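Local coordinates for putative cell adhesion protein (Bacteroides eggerthii, PDB 4GPV), which is probably a FimA-like major fimbrial subunit that assembles into adhesive pili on the bacterial surface, at residues Thr80-Thr92 with Asn130-Gly144. Sequence-based numbering, arbitrary orientation.
Sequences TTAAKKAYVVANT and NLWMSGESEVKFNGG
Thr81 sets its CA over one face of the Phe141 ring, 4.0 Å from the ring centroid in a CH-pi contact, while its hydroxyl turns to the backbone N of Glu15. The same ring meets Ala83 O at its edge, in plane. Ala83 CB lies near Val139 CG1, and Val139 N donates to Lys84 O from well above the carbonyl plane, 58° out of it. Phe55 of strand 50-56 pairs with both Lys84 and Lys85, a classic beta bulge. Lys85 bends at chi2 and chi3, which brings NZ to the anti lone pair of Glu136 OE2, a salt bridge of 2.8 Å. On the opposite face of the sheet, Ala86 CB touches Val139 CG2 at 3.9 Å. The Tyr87 ring runs alongside Glu136, whose CB makes an off-centre CH-pi contact with it; a water donates to Tyr87 OH and to Glu136 OE2, a second hold on that oxygen besides Lys85 NZ, and Glu106 OE2 also bonds the hydroxyl. Here strand 83-90 lies antiparallel to strand 133-138 (169°), between it and strand 50-56 in the large mixed sheet of this fimbrial subunit. Ala86, Val88 and Ala90 form the hydrogen-bonded pairs with Ser137, Gly135 and Met133, although Met133 N to Ala90 O is weak at 3.3 Å. Beyond the strand, Asn91 ND2 reaches Leu131 O at 2.9 Å, and Asn91 OD1 accepts from Asn48 N. In return Asn130 ND2, its CG swung opposite the backbone N (chi1 -168°), donates to Asn91 O at 3.0 Å, and Asn130 OD1 accepts from Asn48 ND2. An alanine here is likely to leave Asn91 O without this donor and Asn48 ND2 without this acceptor. Thr92 CG2 sits over the five-membered ring of Trp132, 3.6 Å from its centroid.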
loop_
_atom_site.group_PDB
_atom_site.type_symbol
_atom_site.label_atom_id
_atom_site.label_comp_id
_atom_site.label_asym_id
_atom_site.label_seq_id
_atom_site.Cartn_x
_atom_site.Cartn_y
_atom_site.Cartn_z
ATOM N N THR A 80 28.180 -3.038 -19.710
ATOM C CA THR A 80 29.154 -3.987 -20.239
ATOM C C THR A 80 28.648 -5.422 -20.127
ATOM O O THR A 80 27.591 -5.672 -19.525
ATOM C CB THR A 80 30.517 -3.854 -19.498
ATOM O OG1 THR A 80 30.449 -4.555 -18.259
ATOM C CG2 THR A 80 30.989 -2.393 -19.284
ATOM N N THR A 81 29.465 -6.366 -20.631
ATOM C CA THR A 81 29.171 -7.803 -20.558
ATOM C C THR A 81 29.376 -8.345 -19.133
ATOM O O THR A 81 29.090 -9.527 -18.869
ATOM C CB THR A 81 30.001 -8.575 -21.568
ATOM O OG1 THR A 81 31.385 -8.255 -21.395
ATOM C CG2 THR A 81 29.550 -8.311 -22.986
ATOM N N ALA A 82 29.793 -7.462 -18.203
ATOM C CA ALA A 82 29.934 -7.806 -16.793
ATOM C C ALA A 82 28.597 -7.676 -16.044
ATOM O O ALA A 82 28.515 -8.145 -14.908
ATOM C CB ALA A 82 30.994 -6.942 -16.132
ATOM N N ALA A 83 27.542 -7.058 -16.652
ATOM C CA ALA A 83 26.230 -6.948 -15.992
ATOM C C ALA A 83 25.653 -8.343 -15.721
ATOM O O ALA A 83 25.641 -9.187 -16.618
ATOM C CB ALA A 83 25.257 -6.140 -16.854
ATOM N N LYS A 84 25.176 -8.574 -14.479
ATOM C CA LYS A 84 24.589 -9.850 -14.046
ATOM C C LYS A 84 23.137 -9.730 -13.576
ATOM O O LYS A 84 22.391 -10.708 -13.655
ATOM C CB LYS A 84 25.408 -10.446 -12.893
ATOM C CG LYS A 84 26.819 -10.891 -13.316
ATOM C CD LYS A 84 26.839 -12.112 -14.250
ATOM C CE LYS A 84 26.412 -13.403 -13.588
ATOM N NZ LYS A 84 26.301 -14.514 -14.570
ATOM N N LYS A 85 22.756 -8.553 -13.051
ATOM C CA LYS A 85 21.408 -8.319 -12.519
ATOM C C LYS A 85 20.887 -6.985 -12.939
ATOM O O LYS A 85 21.642 -6.009 -12.943
ATOM C CB LYS A 85 21.439 -8.365 -10.978
ATOM C CG LYS A 85 21.488 -9.757 -10.351
ATOM C CD LYS A 85 20.124 -10.461 -10.313
ATOM C CE LYS A 85 19.195 -9.992 -9.227
ATOM N NZ LYS A 85 17.871 -10.639 -9.361
ATOM N N ALA A 86 19.581 -6.927 -13.259
ATOM C CA ALA A 86 18.886 -5.684 -13.593
ATOM C C ALA A 86 17.754 -5.495 -12.604
ATOM O O ALA A 86 17.014 -6.448 -12.336
ATOM C CB ALA A 86 18.357 -5.743 -15.030
ATOM N N TYR A 87 17.699 -4.326 -11.956
ATOM C CA TYR A 87 16.625 -3.943 -11.052
ATOM C C TYR A 87 15.918 -2.772 -11.658
ATOM O O TYR A 87 16.570 -1.871 -12.232
ATOM C CB TYR A 87 17.194 -3.566 -9.692
ATOM C CG TYR A 87 17.780 -4.712 -8.901
ATOM C CD1 TYR A 87 19.091 -5.127 -9.103
ATOM C CD2 TYR A 87 17.084 -5.270 -7.838
ATOM C CE1 TYR A 87 19.642 -6.170 -8.356
ATOM C CE2 TYR A 87 17.640 -6.280 -7.054
ATOM C CZ TYR A 87 18.919 -6.729 -7.318
ATOM O OH TYR A 87 19.463 -7.722 -6.540
ATOM N N VAL A 88 14.584 -2.771 -11.546
ATOM C CA VAL A 88 13.766 -1.677 -12.109
ATOM C C VAL A 88 12.842 -1.147 -11.015
ATOM O O VAL A 88 12.181 -1.930 -10.325
ATOM C CB VAL A 88 12.946 -2.119 -13.366
ATOM C CG1 VAL A 88 12.047 -0.989 -13.875
ATOM C CG2 VAL A 88 13.865 -2.606 -14.494
ATOM N N VAL A 89 12.777 0.168 -10.887
ATOM C CA VAL A 89 11.847 0.831 -9.985
ATOM C C VAL A 89 11.069 1.813 -10.838
ATOM O O VAL A 89 11.683 2.630 -11.508
ATOM C CB VAL A 89 12.518 1.518 -8.759
ATOM C CG1 VAL A 89 11.465 2.213 -7.895
ATOM C CG2 VAL A 89 13.312 0.519 -7.910
ATOM N N ALA A 90 9.740 1.742 -10.810
ATOM C CA ALA A 90 8.921 2.679 -11.591
ATOM C C ALA A 90 8.231 3.679 -10.681
ATOM O O ALA A 90 7.858 3.349 -9.541
ATOM C CB ALA A 90 7.854 1.903 -12.367
ATOM N N ASN A 91 8.019 4.882 -11.208
ATOM C CA ASN A 91 7.175 5.940 -10.665
ATOM C C ASN A 91 7.695 6.591 -9.399
ATOM O O ASN A 91 6.912 7.162 -8.651
ATOM C CB ASN A 91 5.732 5.414 -10.491
ATOM C CG ASN A 91 5.075 5.103 -11.811
ATOM O OD1 ASN A 91 5.431 5.669 -12.850
ATOM N ND2 ASN A 91 4.046 4.257 -11.804
ATOM N N THR A 92 9.023 6.662 -9.233
ATOM C CA THR A 92 9.580 7.415 -8.099
ATOM C C THR A 92 10.157 8.770 -8.592
ATOM O O THR A 92 10.690 9.528 -7.790
ATOM C CB THR A 92 10.625 6.636 -7.313
ATOM O OG1 THR A 92 11.801 6.390 -8.123
ATOM C CG2 THR A 92 10.063 5.361 -6.650
ATOM N N ASN A 130 -0.166 7.196 -9.994
ATOM C CA ASN A 130 1.274 7.020 -9.737
ATOM C C ASN A 130 1.468 6.050 -8.618
ATOM O O ASN A 130 1.439 6.434 -7.435
ATOM C CB ASN A 130 1.978 8.371 -9.420
ATOM C CG ASN A 130 3.487 8.248 -9.440
ATOM O OD1 ASN A 130 4.090 8.243 -10.512
ATOM N ND2 ASN A 130 4.108 8.014 -8.272
ATOM N N LEU A 131 1.663 4.784 -8.979
ATOM C CA LEU A 131 1.890 3.725 -8.006
ATOM C C LEU A 131 3.316 3.186 -8.163
ATOM O O LEU A 131 3.721 2.850 -9.270
ATOM C CB LEU A 131 0.854 2.574 -8.171
ATOM C CG LEU A 131 -0.571 2.964 -7.808
ATOM C CD1 LEU A 131 -1.564 1.921 -8.293
ATOM C CD2 LEU A 131 -0.690 3.239 -6.297
ATOM N N TRP A 132 4.064 3.098 -7.064
ATOM C CA TRP A 132 5.428 2.560 -7.148
ATOM C C TRP A 132 5.373 1.087 -7.521
ATOM O O TRP A 132 4.526 0.364 -7.000
ATOM C CB TRP A 132 6.156 2.702 -5.799
ATOM C CG TRP A 132 6.490 4.115 -5.396
ATOM C CD1 TRP A 132 6.457 5.231 -6.179
ATOM C CD2 TRP A 132 6.977 4.538 -4.109
ATOM N NE1 TRP A 132 6.833 6.331 -5.448
ATOM C CE2 TRP A 132 7.185 5.933 -4.180
ATOM C CE3 TRP A 132 7.244 3.870 -2.900
ATOM C CZ2 TRP A 132 7.636 6.685 -3.082
ATOM C CZ3 TRP A 132 7.673 4.618 -1.793
ATOM C CH2 TRP A 132 7.870 6.008 -1.897
HETATM N N MSE A 133 6.260 0.654 -8.421
HETATM C CA MSE A 133 6.397 -0.735 -8.859
HETATM C C MSE A 133 7.853 -1.082 -8.935
HETATM O O MSE A 133 8.693 -0.192 -9.145
HETATM C CB MSE A 133 5.744 -0.978 -10.228
HETATM C CG MSE A 133 4.220 -0.767 -10.212
HETATM SE SE MSE A 133 3.495 -0.913 -12.005
HETATM C CE MSE A 133 3.530 0.917 -12.552
ATOM N N SER A 134 8.175 -2.342 -8.697
ATOM C CA SER A 134 9.567 -2.732 -8.775
ATOM C C SER A 134 9.674 -4.175 -9.240
ATOM O O SER A 134 8.726 -4.953 -9.152
ATOM C CB SER A 134 10.274 -2.511 -7.437
ATOM O OG SER A 134 9.839 -3.479 -6.488
ATOM N N GLY A 135 10.829 -4.517 -9.754
ATOM C CA GLY A 135 11.089 -5.869 -10.230
ATOM C C GLY A 135 12.551 -6.060 -10.511
ATOM O O GLY A 135 13.315 -5.097 -10.507
ATOM N N GLU A 136 12.969 -7.320 -10.764
ATOM C CA GLU A 136 14.388 -7.561 -11.031
ATOM C C GLU A 136 14.538 -8.783 -11.910
ATOM O O GLU A 136 13.666 -9.652 -11.903
ATOM C CB GLU A 136 15.179 -7.759 -9.707
ATOM C CG GLU A 136 14.809 -9.026 -8.943
ATOM C CD GLU A 136 15.294 -9.104 -7.512
ATOM O OE1 GLU A 136 14.670 -8.459 -6.642
ATOM O OE2 GLU A 136 16.259 -9.857 -7.249
ATOM N N SER A 137 15.673 -8.888 -12.596
ATOM C CA SER A 137 15.919 -10.037 -13.460
ATOM C C SER A 137 17.395 -10.300 -13.593
ATOM O O SER A 137 18.210 -9.368 -13.494
ATOM C CB SER A 137 15.314 -9.772 -14.842
ATOM O OG SER A 137 15.632 -10.784 -15.786
ATOM N N GLU A 138 17.740 -11.566 -13.877
ATOM C CA GLU A 138 19.102 -11.950 -14.217
ATOM C C GLU A 138 19.412 -11.435 -15.645
ATOM O O GLU A 138 18.501 -11.338 -16.478
ATOM C CB GLU A 138 19.276 -13.488 -14.131
ATOM C CG GLU A 138 20.743 -13.897 -14.048
ATOM C CD GLU A 138 21.058 -15.381 -13.967
ATOM O OE1 GLU A 138 20.148 -16.212 -14.196
ATOM O OE2 GLU A 138 22.237 -15.712 -13.704
ATOM N N VAL A 139 20.657 -11.060 -15.892
ATOM C CA VAL A 139 21.139 -10.603 -17.203
ATOM C C VAL A 139 21.986 -11.738 -17.780
ATOM O O VAL A 139 22.922 -12.172 -17.112
ATOM C CB VAL A 139 21.927 -9.280 -17.100
ATOM C CG1 VAL A 139 22.513 -8.886 -18.451
ATOM C CG2 VAL A 139 21.029 -8.169 -16.556
ATOM N N LYS A 140 21.675 -12.203 -19.005
ATOM C CA LYS A 140 22.416 -13.305 -19.645
ATOM C C LYS A 140 22.908 -12.915 -21.030
ATOM O O LYS A 140 22.118 -12.411 -21.835
ATOM C CB LYS A 140 21.551 -14.572 -19.747
ATOM C CG LYS A 140 21.273 -15.223 -18.394
ATOM C CD LYS A 140 20.737 -16.641 -18.536
ATOM C CE LYS A 140 19.230 -16.731 -18.596
ATOM N NZ LYS A 140 18.773 -18.122 -18.868
ATOM N N PHE A 141 24.199 -13.114 -21.289
ATOM C CA PHE A 141 24.825 -12.775 -22.571
ATOM C C PHE A 141 25.198 -14.010 -23.398
ATOM O O PHE A 141 25.295 -13.899 -24.627
ATOM C CB PHE A 141 26.096 -11.939 -22.347
ATOM C CG PHE A 141 25.826 -10.526 -21.902
ATOM C CD1 PHE A 141 25.548 -9.527 -22.834
ATOM C CD2 PHE A 141 25.863 -10.185 -20.555
ATOM C CE1 PHE A 141 25.306 -8.216 -22.422
ATOM C CE2 PHE A 141 25.634 -8.866 -20.149
ATOM C CZ PHE A 141 25.347 -7.892 -21.083
ATOM N N ASN A 142 25.503 -15.150 -22.726
ATOM C CA ASN A 142 25.942 -16.416 -23.342
ATOM C C ASN A 142 27.146 -16.220 -24.318
ATOM O O ASN A 142 27.117 -16.668 -25.474
ATOM C CB ASN A 142 24.765 -17.113 -24.032
ATOM C CG ASN A 142 23.943 -17.949 -23.087
ATOM O OD1 ASN A 142 23.997 -19.184 -23.115
ATOM N ND2 ASN A 142 23.185 -17.297 -22.211
ATOM N N GLY A 143 28.186 -15.543 -23.830
ATOM C CA GLY A 143 29.399 -15.269 -24.597
ATOM C C GLY A 143 29.337 -14.083 -25.545
ATOM O O GLY A 143 30.378 -13.641 -26.046
ATOM N N GLY A 144 28.129 -13.562 -25.775
ATOM C CA GLY A 144 27.896 -12.442 -26.675
ATOM C C GLY A 144 27.931 -11.083 -26.008
ATOM O O GLY A 144 28.211 -10.967 -24.816
HETATM O O HOH W 1 17.939 -9.445 -5.071
#